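Local structure of iron-binding protein (Staphylococcus epidermidis, 4M7O) at residues 24-29 against 73-78. The protein probably binds iron, possibly as a chelate complex such as a siderophore, as an extracytoplasmic solute-binding protein that would hand its cargo to a membrane importer. Sequence-based numbering, arbitrary orientation.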
loop_
_atom_site.group_PDB
_atom_site.type_symbol
_atom_site.label_atom_id
_atom_site.label_comp_id
_atom_site.label_asym_id
_atom_site.label_seq_id
_atom_site.Cartn_x
_atom_site.Cartn_y
_atom_site.Cartn_z
ATOM N N ARG A 24 24.997 7.608 -1.847
ATOM C CA ARG A 24 24.939 6.160 -1.971
ATOM C C ARG A 24 23.789 5.603 -1.137
ATOM O O ARG A 24 23.986 5.105 -0.024
ATOM C CB ARG A 24 26.284 5.547 -1.540
ATOM C CG ARG A 24 27.457 5.999 -2.402
ATOM C CD ARG A 24 28.734 5.221 -2.042
ATOM N NE ARG A 24 28.597 3.804 -2.363
ATOM C CZ ARG A 24 28.844 3.288 -3.565
ATOM N NH1 ARG A 24 29.243 4.073 -4.561
ATOM N NH2 ARG A 24 28.695 1.985 -3.771
ATOM N N ILE A 25 22.587 5.699 -1.685
ATOM C CA ILE A 25 21.385 5.327 -0.966
ATOM C C ILE A 25 21.028 3.871 -1.250
ATOM O O ILE A 25 21.102 3.417 -2.401
ATOM C CB ILE A 25 20.207 6.221 -1.406
ATOM C CG1 ILE A 25 20.548 7.690 -1.148
ATOM C CG2 ILE A 25 18.918 5.811 -0.695
ATOM C CD1 ILE A 25 19.623 8.669 -1.838
ATOM N N ILE A 26 20.659 3.137 -0.203
ATOM C CA ILE A 26 20.063 1.821 -0.380
ATOM C C ILE A 26 18.585 1.912 0.005
ATOM O O ILE A 26 18.247 2.302 1.127
ATOM C CB ILE A 26 20.767 0.736 0.456
ATOM C CG1 ILE A 26 22.211 0.546 -0.023
ATOM C CG2 ILE A 26 20.004 -0.578 0.381
ATOM C CD1 ILE A 26 23.017 -0.468 0.789
ATOM N N SER A 27 17.705 1.570 -0.934
ATOM C CA SER A 27 16.256 1.615 -0.683
ATOM C C SER A 27 15.703 0.202 -0.565
ATOM O O SER A 27 15.898 -0.613 -1.468
ATOM C CB SER A 27 15.542 2.352 -1.805
ATOM O OG SER A 27 14.145 2.432 -1.546
ATOM N N LEU A 28 15.001 -0.077 0.535
ATOM C CA LEU A 28 14.616 -1.448 0.883
ATOM C C LEU A 28 13.142 -1.807 0.710
ATOM O O LEU A 28 12.727 -2.925 1.061
ATOM C CB LEU A 28 15.064 -1.786 2.310
ATOM C CG LEU A 28 16.587 -1.872 2.471
ATOM C CD1 LEU A 28 16.975 -2.438 3.851
ATOM C CD2 LEU A 28 17.179 -2.706 1.354
ATOM N N ILE A 29 12.346 -0.884 0.177
ATOM C CA ILE A 29 10.944 -1.192 -0.093
ATOM C C ILE A 29 10.522 -0.414 -1.339
ATOM O O ILE A 29 10.987 0.706 -1.551
ATOM C CB ILE A 29 10.047 -0.908 1.164
ATOM C CG1 ILE A 29 8.729 -1.714 1.114
ATOM C CG2 ILE A 29 9.785 0.591 1.323
ATOM C CD1 ILE A 29 8.100 -1.980 2.476
ATOM N N GLU A 73 27.108 -8.344 5.243
ATOM C CA GLU A 73 28.404 -8.044 4.651
ATOM C C GLU A 73 28.252 -7.351 3.302
ATOM O O GLU A 73 29.051 -6.481 2.955
ATOM C CB GLU A 73 29.247 -9.311 4.523
ATOM C CG GLU A 73 29.770 -9.819 5.853
ATOM C CD GLU A 73 30.728 -8.840 6.513
ATOM O OE1 GLU A 73 31.463 -8.143 5.782
ATOM O OE2 GLU A 73 30.747 -8.765 7.762
ATOM N N GLU A 74 27.218 -7.728 2.557
ATOM C CA GLU A 74 27.001 -7.180 1.227
ATOM C C GLU A 74 26.507 -5.745 1.337
ATOM O O GLU A 74 26.768 -4.916 0.458
ATOM C CB GLU A 74 25.998 -8.043 0.453
ATOM C CG GLU A 74 26.354 -8.286 -1.013
ATOM C CD GLU A 74 27.573 -9.192 -1.206
ATOM O OE1 GLU A 74 28.155 -9.669 -0.206
ATOM O OE2 GLU A 74 27.953 -9.433 -2.373
ATOM N N LEU A 75 25.802 -5.463 2.429
ATOM C CA LEU A 75 25.312 -4.117 2.715
ATOM C C LEU A 75 26.490 -3.191 3.041
ATOM O O LEU A 75 26.575 -2.078 2.530
ATOM C CB LEU A 75 24.312 -4.143 3.878
ATOM C CG LEU A 75 22.858 -4.588 3.631
ATOM C CD1 LEU A 75 22.113 -4.737 4.954
ATOM C CD2 LEU A 75 22.129 -3.596 2.758
ATOM N N ILE A 76 27.396 -3.662 3.888
ATOM C CA ILE A 76 28.597 -2.905 4.243
ATOM C C ILE A 76 29.449 -2.657 3.008
ATOM O O ILE A 76 29.996 -1.568 2.815
ATOM C CB ILE A 76 29.435 -3.669 5.300
ATOM C CG1 ILE A 76 28.655 -3.772 6.613
ATOM C CG2 ILE A 76 30.796 -3.006 5.525
ATOM C CD1 ILE A 76 29.360 -4.572 7.686
ATOM N N LYS A 77 29.550 -3.687 2.175
ATOM C CA LYS A 77 30.398 -3.677 0.990
ATOM C C LYS A 77 29.908 -2.623 -0.002
ATOM O O LYS A 77 30.695 -2.034 -0.735
ATOM C CB LYS A 77 30.353 -5.077 0.377
ATOM C CG LYS A 77 31.303 -5.362 -0.761
ATOM C CD LYS A 77 31.045 -6.785 -1.273
ATOM C CE LYS A 77 31.162 -6.893 -2.789
ATOM N NZ LYS A 77 32.402 -7.595 -3.218
ATOM N N ALA A 78 28.604 -2.360 0.012
ATOM C CA ALA A 78 28.004 -1.396 -0.905
ATOM C C ALA A 78 28.303 0.032 -0.464
ATOM O O ALA A 78 28.051 0.996 -1.214
ATOM C CB ALA A 78 26.497 -1.611 -0.989
#
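R24 and I26 reach toward segment 73-78 with side chains that leave the backbone alike: CG of R24 (chi1 -62°) and CG1 of I26 (chi1 -65°) each lie anti to their own carbonyl carbon. I26 then runs on extended through chi2 to CD1, whereas the R24 chain bends at chi3 and swings its guanidinium round to A78. The contact sits in the N-terminal lobe of a periplasmic-binding-protein fold, where strand 25-27 is the middle strand of a five-stranded parallel sheet and helix 72-77 packs on one face, leading by a short connection into the adjoining strand 82-86.

On the exposed side, R24 takes the carbonyl oxygen of A78 side-on, with two nitrogens on one acceptor. NH2 of R24 lies 2.8 Å from O of A78, and NE of R24 makes the longer bond to that O at 3.1 Å. The oxygen lies in the guanidinium plane, so both N-H groups meet it edge-on. Seen from the carbonyl, NE lies in its plane while NH2 is tilted out of it by 33°. Two donors thus serve the A78 carbonyl, and NE also has a weak bond to O of K79. The backbone N of R24 bonds to OD1 of D81, tying the residue just ahead of the strand to the same connection.

Deeper in, the contact is apolar. F65 touches both I26 and L75, P80 lies against I26, and V96 and L100 of helix 94-102 pack on L75. The end of I26 does the touching, its methyl meeting both L75 and A78: CD1 of I26 lies 4.1 Å from CB of A78 and 3.8 Å from CD2 of L75.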